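PDB 1UJN: dehydroquinate synthase from Thermus thermophilus, which probably catalyses the conversion of 3-deoxy-D-arabino-heptulosonate 7-phosphate to 3-dehydroquinate and phosphate, with NAD and a divalent zinc or cobalt ion as cofactors. Local coordinates for residues 62-67 with 134-140; 78-84 with 107-111; 178-182 with 316-320. All blocks are in the same frame, centred on the assembly; numbering follows the deposited sequence.

Contact 1. Residues 62-67 with 134-140; sequences EAAKSL and INLPEGK
Asn135 grips residues 62-67 at two levels. Its backbone N gives a nearly straight hydrogen bond to Lys65 O (2.8 Å), coming from above the carbonyl plane, and its side-chain ND2 reaches Glu62 OE1 at 3.0 Å, with amide and carboxylate only 28° apart. That oxygen also forms a salt bridge with Lys140 NZ at 3.3 Å, its hydrogen bond weak. The carboxylate is brought round to both partners by a bend of the Glu62 chain at chi2 (-64°). One water accepts from Lys65 NZ and lies within hydrogen-bonding distance of Glu62 OE1 and Asn135 OD1; a second links Glu62 O to Asn135 ND2. Beside this polar layer Leu67 uses both branches: CD2 meets Ile134 CD1 and CD1 meets Leu136 CD2, each at 3.7 Å.

In the second shell Lys65 NZ pairs with Asp98 and Asn141 OD1, and Asn141 N gives to Asn135 OD1. Separately, Ser66 OG caps Val69 N in helix 67-80. Lys140 is a predicted NAD-binding residue, and the Glu62 side chain lies about 7 Å from that of His247, a predicted zinc ligand; sharing OE1 among amide, ammonium and water is consistent with holding the Lys140 end near the presumed cofactor site.

Contact 2. Residues 78-84 with 107-111; sequences AEKGLPR and YLRGV
The ring of Tyr107 meets the carbonyl of Leu82 at its edge, near the ring plane, while CG of its own neighbour Leu108 sits 3.6 Å above one face, offset toward the rim. A water lies at the edge of the Arg84 guanidinium, in its plane. Ala78 CA lies 3.6 Å from Tyr107 OH. The phenol donates to Leu82 O at 2.7 Å, in the carbonyl plane and on a lone pair, with a C=O...donor angle of 137°. With CG swung opposite the backbone N (chi1 179°), the ring extends from its own loop toward the end of helix 67-80. That helix finishes in a Schellman motif at Gly81, whose positive phi turns the chain so that Leu82 follows beside the ring, its CB 4.2 Å from Tyr107 CE2. The contact joins two loops, each leading from a helix into a strand of the parallel part of the main sheet. A phenylalanine in place of Tyr107 would probably keep much of the ring packing but leave Leu82 O without its phenolic donor. Beyond the ring, methyl groups make van der Waals contacts with the 82-84 backbone: Leu108 CD1 lies 3.5 Å from Arg84 N, and Val111 CG1 3.7 Å from Arg84 O. The same water donates to Arg84 O and Gly110 O. The type I' turn 107-110 also faces the second subunit, where Arg109 NE bonds to Thr132 O of that chain.

Contact 3. Residues 178-182 with 316-320; sequences GLIAG and APGRL
Gly318 and Gly182 meet backbone to backbone, and this is where the contact is tight. Their CA atoms are 3.7 Å apart, and Gly182 CA stands 3.4 Å from Gly318 N. A CB on either residue would be driven to within about 3.2 Å of the opposite chain, so the absence of side chains on both is what permits the approach. At this close approach Gly318 N donates to Leu179 O at 2.8 Å with an N-H...O angle of 164°, the donor tilted 27° from the carbonyl plane. Alongside, Gly318 CA makes a nearly linear CA-H...O contact with Ile180 O (3.4 Å). Two successive carbonyls at the end of helix 164-181 are therefore addressed by one glycine.

Leu320 lines one flank. Its CG lies anti to the carbonyl carbon (chi1 -64°), and its CD1 methyl comes 3.4 Å from Leu179 O, whereas its CD2 touches Ile180 CG1 only loosely, at 4.4 Å. On the other flank Pro317 lays CB against Gly182 CA. The solvent side belongs to exposed Arg319, whose side chain sets out away from the helix; Gly318, tight toward the helix, is itself exposed as a whole.

The type II turn 316-319, with Gly318 at its third position, connects the antiparallel strands 311-314 and 319-323 as a hairpin. Docked at the C-terminal end of helix 164-181, which earlier carries Glu173, a predicted zinc ligand, the hairpin follows that helix much later in the chain, so the contact ties two distant parts of the C-terminal half. Because the last turn of a helix leaves carbonyls without amide partners in a following turn, an N-H and a CA-H supplied here are likely to satisfy them in part; the join rests chiefly on backbone chemistry.

Overall arrangement
The three contacts illustrate how long-range joins are shared between the two halves of a sugar phosphate cyclase. Contact 2 is nested along the chain inside the loop closed by contact 1; helix 67-80 runs between them, their centres are about 23 Å apart, and both touch the second subunit. Contact 3 closes a later loop, across the chain's centre from the other two, with its centre about 33 Å from that of contact 1 and about 43 Å from that of contact 2. Contacts 1 and 3 approach the predicted zinc site from different regions, the latter through Ile180, about 7 Å from His231, side chain to side chain. Contact 2 lies away from the predicted sites.

Contact 1. Residues 62-67 with 134-140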
ATOM      1  N   GLU A  62      16.110  13.233   4.466  1.00 26.87           N
ATOM      2  CA  GLU A  62      15.688  12.507   3.273  1.00 27.69           C
ATOM      3  C   GLU A  62      16.274  11.100   3.125  1.00 27.76           C
ATOM      4  O   GLU A  62      15.685  10.246   2.458  1.00 25.61           O
ATOM      5  CB  GLU A  62      16.021  13.338   2.037  1.00 27.16           C
ATOM      6  CG  GLU A  62      15.240  14.637   1.951  1.00 31.01           C
ATOM      7  CD  GLU A  62      13.751  14.401   1.814  1.00 31.70           C
ATOM      8  OE1 GLU A  62      13.367  13.569   0.969  1.00 36.40           O
ATOM      9  OE2 GLU A  62      12.963  15.047   2.536  1.00 34.65           O
ATOM     10  N   ALA A  63      17.431  10.863   3.734  1.00 29.04           N
ATOM     11  CA  ALA A  63      18.075   9.552   3.655  1.00 31.47           C
ATOM     12  C   ALA A  63      17.206   8.464   4.277  1.00 31.73           C
ATOM     13  O   ALA A  63      17.326   7.291   3.926  1.00 34.03           O
ATOM     14  CB  ALA A  63      19.444   9.594   4.346  1.00 30.68           C
ATOM     15  N   ALA A  64      16.330   8.852   5.199  1.00 31.97           N
ATOM     16  CA  ALA A  64      15.441   7.897   5.862  1.00 31.75           C
ATOM     17  C   ALA A  64      14.339   7.417   4.921  1.00 31.49           C
ATOM     18  O   ALA A  64      13.749   6.352   5.130  1.00 34.00           O
ATOM     19  CB  ALA A  64      14.815   8.532   7.101  1.00 29.77           C
ATOM     20  N   LYS A  65      14.055   8.207   3.892  1.00 28.88           N
ATOM     21  CA  LYS A  65      13.016   7.859   2.931  1.00 26.50           C
ATOM     22  C   LYS A  65      13.616   7.136   1.731  1.00 27.50           C
ATOM     23  O   LYS A  65      13.602   7.643   0.608  1.00 27.64           O
ATOM     24  CB  LYS A  65      12.266   9.123   2.496  1.00 26.84           C
ATOM     25  CG  LYS A  65      11.422   9.722   3.612  1.00 25.64           C
ATOM     26  CD  LYS A  65      10.828  11.081   3.252  1.00 26.68           C
ATOM     27  CE  LYS A  65       9.957  11.029   2.002  1.00 24.70           C
ATOM     28  NZ  LYS A  65       9.294  12.351   1.770  1.00 26.14           N
ATOM     29  N   SER A  66      14.127   5.936   1.984  1.00 25.39           N
ATOM     30  CA  SER A  66      14.759   5.129   0.949  1.00 27.00           C
ATOM     31  C   SER A  66      14.321   3.674   1.038  1.00 25.87           C
ATOM     32  O   SER A  66      13.827   3.226   2.071  1.00 25.09           O
ATOM     33  CB  SER A  66      16.276   5.186   1.099  1.00 28.33           C
ATOM     34  OG  SER A  66      16.679   4.481   2.260  1.00 30.52           O
ATOM     35  N   LEU A  67      14.531   2.935  -0.047  1.00 26.51           N
ATOM     36  CA  LEU A  67      14.169   1.523  -0.095  1.00 25.84           C
ATOM     37  C   LEU A  67      14.980   0.729   0.918  1.00 25.26           C
ATOM     38  O   LEU A  67      14.490  -0.232   1.507  1.00 21.69           O
ATOM     39  CB  LEU A  67      14.409   0.960  -1.500  1.00 26.19           C
ATOM     40  CG  LEU A  67      13.406   1.348  -2.590  1.00 27.50           C
ATOM     41  CD1 LEU A  67      13.981   1.043  -3.969  1.00 27.44           C
ATOM     42  CD2 LEU A  67      12.104   0.595  -2.363  1.00 27.62           C
ATOM     43  N   ILE A 134       8.321   6.970   0.237  1.00 21.05           N
ATOM     44  CA  ILE A 134       9.767   7.116   0.211  1.00 22.21           C
ATOM     45  C   ILE A 134      10.210   7.624  -1.164  1.00 23.67           C
ATOM     46  O   ILE A 134       9.388   7.792  -2.071  1.00 21.79           O
ATOM     47  CB  ILE A 134      10.454   5.761   0.503  1.00 21.46           C
ATOM     48  CG1 ILE A 134       9.977   4.707  -0.503  1.00 22.22           C
ATOM     49  CG2 ILE A 134      10.125   5.300   1.929  1.00 20.83           C
ATOM     50  CD1 ILE A 134      10.722   3.385  -0.420  1.00 24.70           C
ATOM     51  N   ASN A 135      11.511   7.862  -1.312  1.00 22.33           N
ATOM     52  CA  ASN A 135      12.065   8.353  -2.569  1.00 24.61           C
ATOM     53  C   ASN A 135      12.752   7.235  -3.346  1.00 25.71           C
ATOM     54  O   ASN A 135      13.003   6.152  -2.815  1.00 26.17           O
ATOM     55  CB  ASN A 135      13.114   9.448  -2.317  1.00 23.00           C
ATOM     56  CG  ASN A 135      12.609  10.556  -1.418  1.00 24.31           C
ATOM     57  OD1 ASN A 135      11.513  11.077  -1.612  1.00 26.44           O
ATOM     58  ND2 ASN A 135      13.421  10.934  -0.433  1.00 23.33           N
ATOM     59  N   LEU A 136      13.052   7.526  -4.609  1.00 26.70           N
ATOM     60  CA  LEU A 136      13.764   6.610  -5.496  1.00 27.46           C
ATOM     61  C   LEU A 136      14.855   7.459  -6.141  1.00 28.92           C
ATOM     62  O   LEU A 136      14.779   8.687  -6.128  1.00 28.56           O
ATOM     63  CB  LEU A 136      12.852   6.078  -6.607  1.00 26.05           C
ATOM     64  CG  LEU A 136      11.690   5.151  -6.259  1.00 24.48           C
ATOM     65  CD1 LEU A 136      10.862   4.879  -7.517  1.00 22.43           C
ATOM     66  CD2 LEU A 136      12.227   3.861  -5.679  1.00 23.53           C
ATOM     67  N   PRO A 137      15.886   6.819  -6.706  1.00 31.36           N
ATOM     68  CA  PRO A 137      16.956   7.589  -7.348  1.00 31.99           C
ATOM     69  C   PRO A 137      16.371   8.465  -8.456  1.00 33.07           C
ATOM     70  O   PRO A 137      16.873   9.555  -8.736  1.00 33.63           O
ATOM     71  CB  PRO A 137      17.870   6.502  -7.898  1.00 32.37           C
ATOM     72  CG  PRO A 137      17.747   5.427  -6.866  1.00 34.21           C
ATOM     73  CD  PRO A 137      16.253   5.396  -6.599  1.00 30.32           C
ATOM     74  N   GLU A 138      15.297   7.977  -9.074  1.00 31.87           N
ATOM     75  CA  GLU A 138      14.631   8.690 -10.155  1.00 30.53           C
ATOM     76  C   GLU A 138      13.814   9.894  -9.692  1.00 29.56           C
ATOM     77  O   GLU A 138      13.376  10.700 -10.513  1.00 29.09           O
ATOM     78  CB  GLU A 138      13.712   7.745 -10.935  1.00 30.49           C
ATOM     79  CG  GLU A 138      14.413   6.623 -11.704  1.00 35.35           C
ATOM     80  CD  GLU A 138      15.061   5.588 -10.803  1.00 35.49           C
ATOM     81  OE1 GLU A 138      14.594   5.409  -9.661  1.00 36.73           O
ATOM     82  OE2 GLU A 138      16.029   4.932 -11.246  1.00 37.50           O
ATOM     83  N   GLY A 139      13.587  10.018  -8.388  1.00 27.95           N
ATOM     84  CA  GLY A 139      12.816  11.155  -7.921  1.00 27.13           C
ATOM     85  C   GLY A 139      12.241  11.045  -6.525  1.00 28.05           C
ATOM     86  O   GLY A 139      12.120   9.956  -5.970  1.00 28.02           O
ATOM     87  N   LYS A 140      11.876  12.192  -5.967  1.00 27.18           N
ATOM     88  CA  LYS A 140      11.309  12.259  -4.629  1.00 27.84           C
ATOM     89  C   LYS A 140       9.868  11.766  -4.605  1.00 26.22           C
ATOM     90  O   LYS A 140       9.121  11.962  -5.561  1.00 24.67           O
ATOM     91  CB  LYS A 140      11.320  13.702  -4.116  1.00 30.02           C
ATOM     92  CG  LYS A 140      12.695  14.335  -3.990  1.00 34.00           C
ATOM     93  CD  LYS A 140      13.486  13.718  -2.858  1.00 35.34           C
ATOM     94  CE  LYS A 140      14.774  14.495  -2.620  1.00 38.25           C
ATOM     95  NZ  LYS A 140      15.584  13.925  -1.510  1.00 37.02           N
TER
HETATM   96  O   HOH W   1      11.062  13.465  -0.204  1.00 29.24           O
HETATM   97  O   HOH W   2      16.166   9.727  -0.117  1.00 30.82           O
HETATM   98  O   HOH W   3      15.070   4.634  -2.296  1.00 28.92           O

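Contact 2. Residues 78-84 with 107-111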
ATOM      1  N   ALA A  78       9.471  -7.765  11.512  1.00 23.23           N
ATOM      2  CA  ALA A  78       9.312  -9.194  11.267  1.00 23.87           C
ATOM      3  C   ALA A  78      10.114 -10.003  12.281  1.00 26.84           C
ATOM      4  O   ALA A  78       9.616 -10.964  12.858  1.00 28.40           O
ATOM      5  CB  ALA A  78       9.772  -9.534   9.853  1.00 21.85           C
ATOM      6  N   GLU A  79      11.362  -9.603  12.484  1.00 30.63           N
ATOM      7  CA  GLU A  79      12.248 -10.278  13.426  1.00 35.15           C
ATOM      8  C   GLU A  79      11.634 -10.412  14.817  1.00 36.13           C
ATOM      9  O   GLU A  79      11.802 -11.437  15.478  1.00 37.32           O
ATOM     10  CB  GLU A  79      13.572  -9.517  13.517  1.00 39.25           C
ATOM     11  CG  GLU A  79      14.458  -9.948  14.667  1.00 46.36           C
ATOM     12  CD  GLU A  79      15.753  -9.170  14.716  1.00 50.33           C
ATOM     13  OE1 GLU A  79      16.002  -8.378  13.779  1.00 51.88           O
ATOM     14  OE2 GLU A  79      16.523  -9.352  15.687  1.00 53.18           O
ATOM     15  N   LYS A  80      10.930  -9.375  15.264  1.00 36.98           N
ATOM     16  CA  LYS A  80      10.309  -9.392  16.583  1.00 36.86           C
ATOM     17  C   LYS A  80       8.999 -10.184  16.581  1.00 37.23           C
ATOM     18  O   LYS A  80       8.409 -10.461  17.617  1.00 38.52           O
ATOM     19  CB  LYS A  80      10.041  -7.945  17.002  1.00 38.01           C
ATOM     20  CG  LYS A  80      11.169  -7.374  17.865  1.00 40.99           C
ATOM     21  CD  LYS A  80      11.890  -6.210  17.181  1.00 42.53           C
ATOM     22  CE  LYS A  80      13.376  -6.501  16.943  1.00 44.19           C
ATOM     23  NZ  LYS A  80      14.154  -6.072  18.104  1.00 46.37           N
ATOM     24  N   GLY A  81       8.537 -10.557  15.392  1.00 35.10           N
ATOM     25  CA  GLY A  81       7.311 -11.319  15.282  1.00 33.45           C
ATOM     26  C   GLY A  81       6.049 -10.516  15.540  1.00 32.53           C
ATOM     27  O   GLY A  81       5.038 -11.073  15.956  1.00 33.55           O
ATOM     28  N   LEU A  82       6.095  -9.212  15.292  1.00 31.15           N
ATOM     29  CA  LEU A  82       4.915  -8.378  15.514  1.00 30.52           C
ATOM     30  C   LEU A  82       3.767  -8.802  14.606  1.00 28.31           C
ATOM     31  O   LEU A  82       3.929  -8.899  13.391  1.00 26.46           O
ATOM     32  CB  LEU A  82       5.241  -6.899  15.287  1.00 32.79           C
ATOM     33  CG  LEU A  82       5.996  -6.223  16.436  1.00 38.18           C
ATOM     34  CD1 LEU A  82       6.323  -4.791  16.064  1.00 39.43           C
ATOM     35  CD2 LEU A  82       5.144  -6.260  17.697  1.00 38.24           C
ATOM     36  N   PRO A  83       2.588  -9.070  15.195  1.00 27.19           N
ATOM     37  CA  PRO A  83       1.390  -9.493  14.468  1.00 27.11           C
ATOM     38  C   PRO A  83       0.592  -8.356  13.837  1.00 25.39           C
ATOM     39  O   PRO A  83       0.903  -7.179  14.017  1.00 23.89           O
ATOM     40  CB  PRO A  83       0.599 -10.248  15.531  1.00 27.80           C
ATOM     41  CG  PRO A  83       0.902  -9.467  16.763  1.00 27.41           C
ATOM     42  CD  PRO A  83       2.382  -9.186  16.653  1.00 29.09           C
ATOM     43  N   ARG A  84      -0.453  -8.730  13.105  1.00 24.78           N
ATOM     44  CA  ARG A  84      -1.309  -7.787  12.373  1.00 25.88           C
ATOM     45  C   ARG A  84      -2.066  -6.810  13.296  1.00 25.14           C
ATOM     46  O   ARG A  84      -2.527  -5.755  12.882  1.00 24.34           O
ATOM     47  CB  ARG A  84      -2.306  -8.594  11.540  1.00 29.88           C
ATOM     48  CG  ARG A  84      -2.766  -7.838  10.294  1.00 37.66           C
ATOM     49  CD  ARG A  84      -3.677  -8.692   9.405  1.00 42.38           C
ATOM     50  NE  ARG A  84      -4.722  -7.863   8.794  1.00 47.36           N
ATOM     51  CZ  ARG A  84      -5.334  -8.349   7.698  1.00 49.35           C
ATOM     52  NH1 ARG A  84      -4.992  -9.530   7.214  1.00 51.30           N
ATOM     53  NH2 ARG A  84      -6.294  -7.633   7.106  1.00 49.46           N
ATOM     54  N   TYR A 107       3.358  -3.341   6.096  1.00 17.25           N
ATOM     55  CA  TYR A 107       3.774  -4.474   6.920  1.00 17.37           C
ATOM     56  C   TYR A 107       2.530  -5.343   7.114  1.00 18.54           C
ATOM     57  O   TYR A 107       1.509  -4.859   7.606  1.00 17.46           O
ATOM     58  CB  TYR A 107       4.300  -3.993   8.280  1.00 18.52           C
ATOM     59  CG  TYR A 107       4.738  -5.127   9.194  1.00 19.29           C
ATOM     60  CD1 TYR A 107       5.798  -5.959   8.839  1.00 21.03           C
ATOM     61  CD2 TYR A 107       4.066  -5.389  10.389  1.00 18.90           C
ATOM     62  CE1 TYR A 107       6.180  -7.030   9.650  1.00 20.03           C
ATOM     63  CE2 TYR A 107       4.440  -6.461  11.210  1.00 21.47           C
ATOM     64  CZ  TYR A 107       5.498  -7.275  10.828  1.00 22.52           C
ATOM     65  OH  TYR A 107       5.877  -8.340  11.621  1.00 23.59           O
ATOM     66  N   LEU A 108       2.618  -6.613   6.715  1.00 19.00           N
ATOM     67  CA  LEU A 108       1.495  -7.553   6.808  1.00 19.61           C
ATOM     68  C   LEU A 108       0.254  -6.987   6.112  1.00 17.50           C
ATOM     69  O   LEU A 108      -0.878  -7.303   6.462  1.00 18.52           O
ATOM     70  CB  LEU A 108       1.185  -7.875   8.274  1.00 21.21           C
ATOM     71  CG  LEU A 108       2.346  -8.494   9.063  1.00 21.82           C
ATOM     72  CD1 LEU A 108       1.927  -8.734  10.504  1.00 20.96           C
ATOM     73  CD2 LEU A 108       2.779  -9.794   8.399  1.00 24.64           C
ATOM     74  N   ARG A 109       0.500  -6.155   5.106  1.00 18.62           N
ATOM     75  CA  ARG A 109      -0.524  -5.497   4.308  1.00 17.73           C
ATOM     76  C   ARG A 109      -1.265  -4.403   5.071  1.00 18.51           C
ATOM     77  O   ARG A 109      -2.357  -3.991   4.677  1.00 19.78           O
ATOM     78  CB  ARG A 109      -1.523  -6.511   3.714  1.00 17.93           C
ATOM     79  CG  ARG A 109      -0.860  -7.612   2.885  1.00 20.83           C
ATOM     80  CD  ARG A 109      -1.848  -8.281   1.933  1.00 22.01           C
ATOM     81  NE  ARG A 109      -1.235  -9.387   1.201  1.00 23.59           N
ATOM     82  CZ  ARG A 109      -1.206 -10.646   1.626  1.00 25.99           C
ATOM     83  NH1 ARG A 109      -1.759 -10.973   2.790  1.00 23.25           N
ATOM     84  NH2 ARG A 109      -0.626 -11.582   0.881  1.00 25.73           N
ATOM     85  N   GLY A 110      -0.670  -3.937   6.163  1.00 18.37           N
ATOM     86  CA  GLY A 110      -1.279  -2.848   6.899  1.00 17.83           C
ATOM     87  C   GLY A 110      -1.572  -3.020   8.372  1.00 17.44           C
ATOM     88  O   GLY A 110      -2.340  -3.893   8.762  1.00 18.63           O
ATOM     89  N   VAL A 111      -0.953  -2.166   9.183  1.00 17.43           N
ATOM     90  CA  VAL A 111      -1.171  -2.156  10.622  1.00 17.88           C
ATOM     91  C   VAL A 111      -1.399  -0.707  11.041  1.00 17.38           C
ATOM     92  O   VAL A 111      -1.049   0.231  10.319  1.00 17.37           O
ATOM     93  CB  VAL A 111       0.032  -2.722  11.411  1.00 18.25           C
ATOM     94  CG1 VAL A 111       0.258  -4.192  11.033  1.00 16.56           C
ATOM     95  CG2 VAL A 111       1.289  -1.885  11.135  1.00 17.01           C
TER
HETATM   96  O   HOH W   4      -4.132  -4.820  10.634  1.00 36.37           O

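Contact 3. Residues 178-182 with 316-320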
ATOM      1  N   GLY A 178      -3.356  30.190   5.652  1.00 27.06           N
ATOM      2  CA  GLY A 178      -4.000  31.465   5.916  1.00 27.71           C
ATOM      3  C   GLY A 178      -4.481  32.103   4.627  1.00 29.63           C
ATOM      4  O   GLY A 178      -5.609  32.602   4.546  1.00 28.71           O
ATOM      5  N   LEU A 179      -3.625  32.082   3.611  1.00 28.51           N
ATOM      6  CA  LEU A 179      -3.972  32.652   2.317  1.00 29.82           C
ATOM      7  C   LEU A 179      -5.081  31.839   1.649  1.00 31.37           C
ATOM      8  O   LEU A 179      -5.968  32.396   1.000  1.00 31.64           O
ATOM      9  CB  LEU A 179      -2.741  32.684   1.408  1.00 30.28           C
ATOM     10  CG  LEU A 179      -1.598  33.608   1.833  1.00 29.98           C
ATOM     11  CD1 LEU A 179      -0.428  33.440   0.877  1.00 31.96           C
ATOM     12  CD2 LEU A 179      -2.080  35.054   1.842  1.00 31.95           C
ATOM     13  N   ILE A 180      -5.030  30.521   1.813  1.00 31.16           N
ATOM     14  CA  ILE A 180      -6.023  29.635   1.219  1.00 32.35           C
ATOM     15  C   ILE A 180      -7.409  29.794   1.851  1.00 33.98           C
ATOM     16  O   ILE A 180      -8.414  29.896   1.145  1.00 32.93           O
ATOM     17  CB  ILE A 180      -5.590  28.159   1.339  1.00 32.71           C
ATOM     18  CG1 ILE A 180      -4.325  27.918   0.510  1.00 33.61           C
ATOM     19  CG2 ILE A 180      -6.706  27.245   0.857  1.00 32.51           C
ATOM     20  CD1 ILE A 180      -3.760  26.518   0.643  1.00 33.10           C
ATOM     21  N   ALA A 181      -7.459  29.825   3.178  1.00 33.85           N
ATOM     22  CA  ALA A 181      -8.729  29.950   3.890  1.00 34.95           C
ATOM     23  C   ALA A 181      -9.215  31.389   4.056  1.00 36.78           C
ATOM     24  O   ALA A 181     -10.413  31.628   4.227  1.00 37.69           O
ATOM     25  CB  ALA A 181      -8.616  29.285   5.260  1.00 34.65           C
ATOM     26  N   GLY A 182      -8.291  32.342   4.001  1.00 37.52           N
ATOM     27  CA  GLY A 182      -8.662  33.733   4.186  1.00 38.23           C
ATOM     28  C   GLY A 182      -8.620  34.044   5.672  1.00 39.62           C
ATOM     29  O   GLY A 182      -9.287  34.960   6.154  1.00 39.32           O
ATOM     30  N   ALA A 316      -7.116  37.090  -3.594  1.00 35.21           N
ATOM     31  CA  ALA A 316      -7.420  37.711  -2.311  1.00 36.80           C
ATOM     32  C   ALA A 316      -7.425  36.586  -1.291  1.00 36.65           C
ATOM     33  O   ALA A 316      -7.662  35.431  -1.642  1.00 36.24           O
ATOM     34  CB  ALA A 316      -8.789  38.384  -2.357  1.00 36.42           C
ATOM     35  N   PRO A 317      -7.143  36.897  -0.017  1.00 38.81           N
ATOM     36  CA  PRO A 317      -7.146  35.827   0.985  1.00 38.41           C
ATOM     37  C   PRO A 317      -8.482  35.087   0.941  1.00 38.16           C
ATOM     38  O   PRO A 317      -9.541  35.703   1.046  1.00 38.34           O
ATOM     39  CB  PRO A 317      -6.941  36.585   2.295  1.00 39.91           C
ATOM     40  CG  PRO A 317      -6.102  37.758   1.871  1.00 40.10           C
ATOM     41  CD  PRO A 317      -6.780  38.190   0.589  1.00 38.53           C
ATOM     42  N   GLY A 318      -8.430  33.769   0.764  1.00 37.53           N
ATOM     43  CA  GLY A 318      -9.651  32.987   0.704  1.00 37.85           C
ATOM     44  C   GLY A 318     -10.258  32.941  -0.688  1.00 38.58           C
ATOM     45  O   GLY A 318     -11.178  32.163  -0.950  1.00 38.39           O
ATOM     46  N   ARG A 319      -9.753  33.777  -1.587  1.00 37.59           N
ATOM     47  CA  ARG A 319     -10.263  33.806  -2.953  1.00 38.59           C
ATOM     48  C   ARG A 319      -9.142  33.519  -3.944  1.00 38.03           C
ATOM     49  O   ARG A 319      -8.407  34.421  -4.354  1.00 36.28           O
ATOM     50  CB  ARG A 319     -10.901  35.166  -3.254  1.00 38.87           C
ATOM     51  CG  ARG A 319     -11.685  35.201  -4.559  1.00 41.68           C
ATOM     52  CD  ARG A 319     -12.596  36.421  -4.618  1.00 41.74           C
ATOM     53  NE  ARG A 319     -11.855  37.675  -4.702  1.00 42.34           N
ATOM     54  CZ  ARG A 319     -11.167  38.066  -5.769  1.00 42.84           C
ATOM     55  NH1 ARG A 319     -11.122  37.299  -6.850  1.00 43.12           N
ATOM     56  NH2 ARG A 319     -10.532  39.230  -5.760  1.00 44.96           N
ATOM     57  N   LEU A 320      -9.017  32.252  -4.323  1.00 36.86           N
ATOM     58  CA  LEU A 320      -7.984  31.832  -5.256  1.00 38.24           C
ATOM     59  C   LEU A 320      -8.552  31.119  -6.477  1.00 38.91           C
ATOM     60  O   LEU A 320      -9.682  30.625  -6.463  1.00 39.33           O
ATOM     61  CB  LEU A 320      -6.989  30.900  -4.557  1.00 38.65           C
ATOM     62  CG  LEU A 320      -6.147  31.452  -3.404  1.00 38.27           C
ATOM     63  CD1 LEU A 320      -7.018  31.723  -2.191  1.00 39.32           C
ATOM     64  CD2 LEU A 320      -5.065  30.442  -3.066  1.00 40.81           C
TER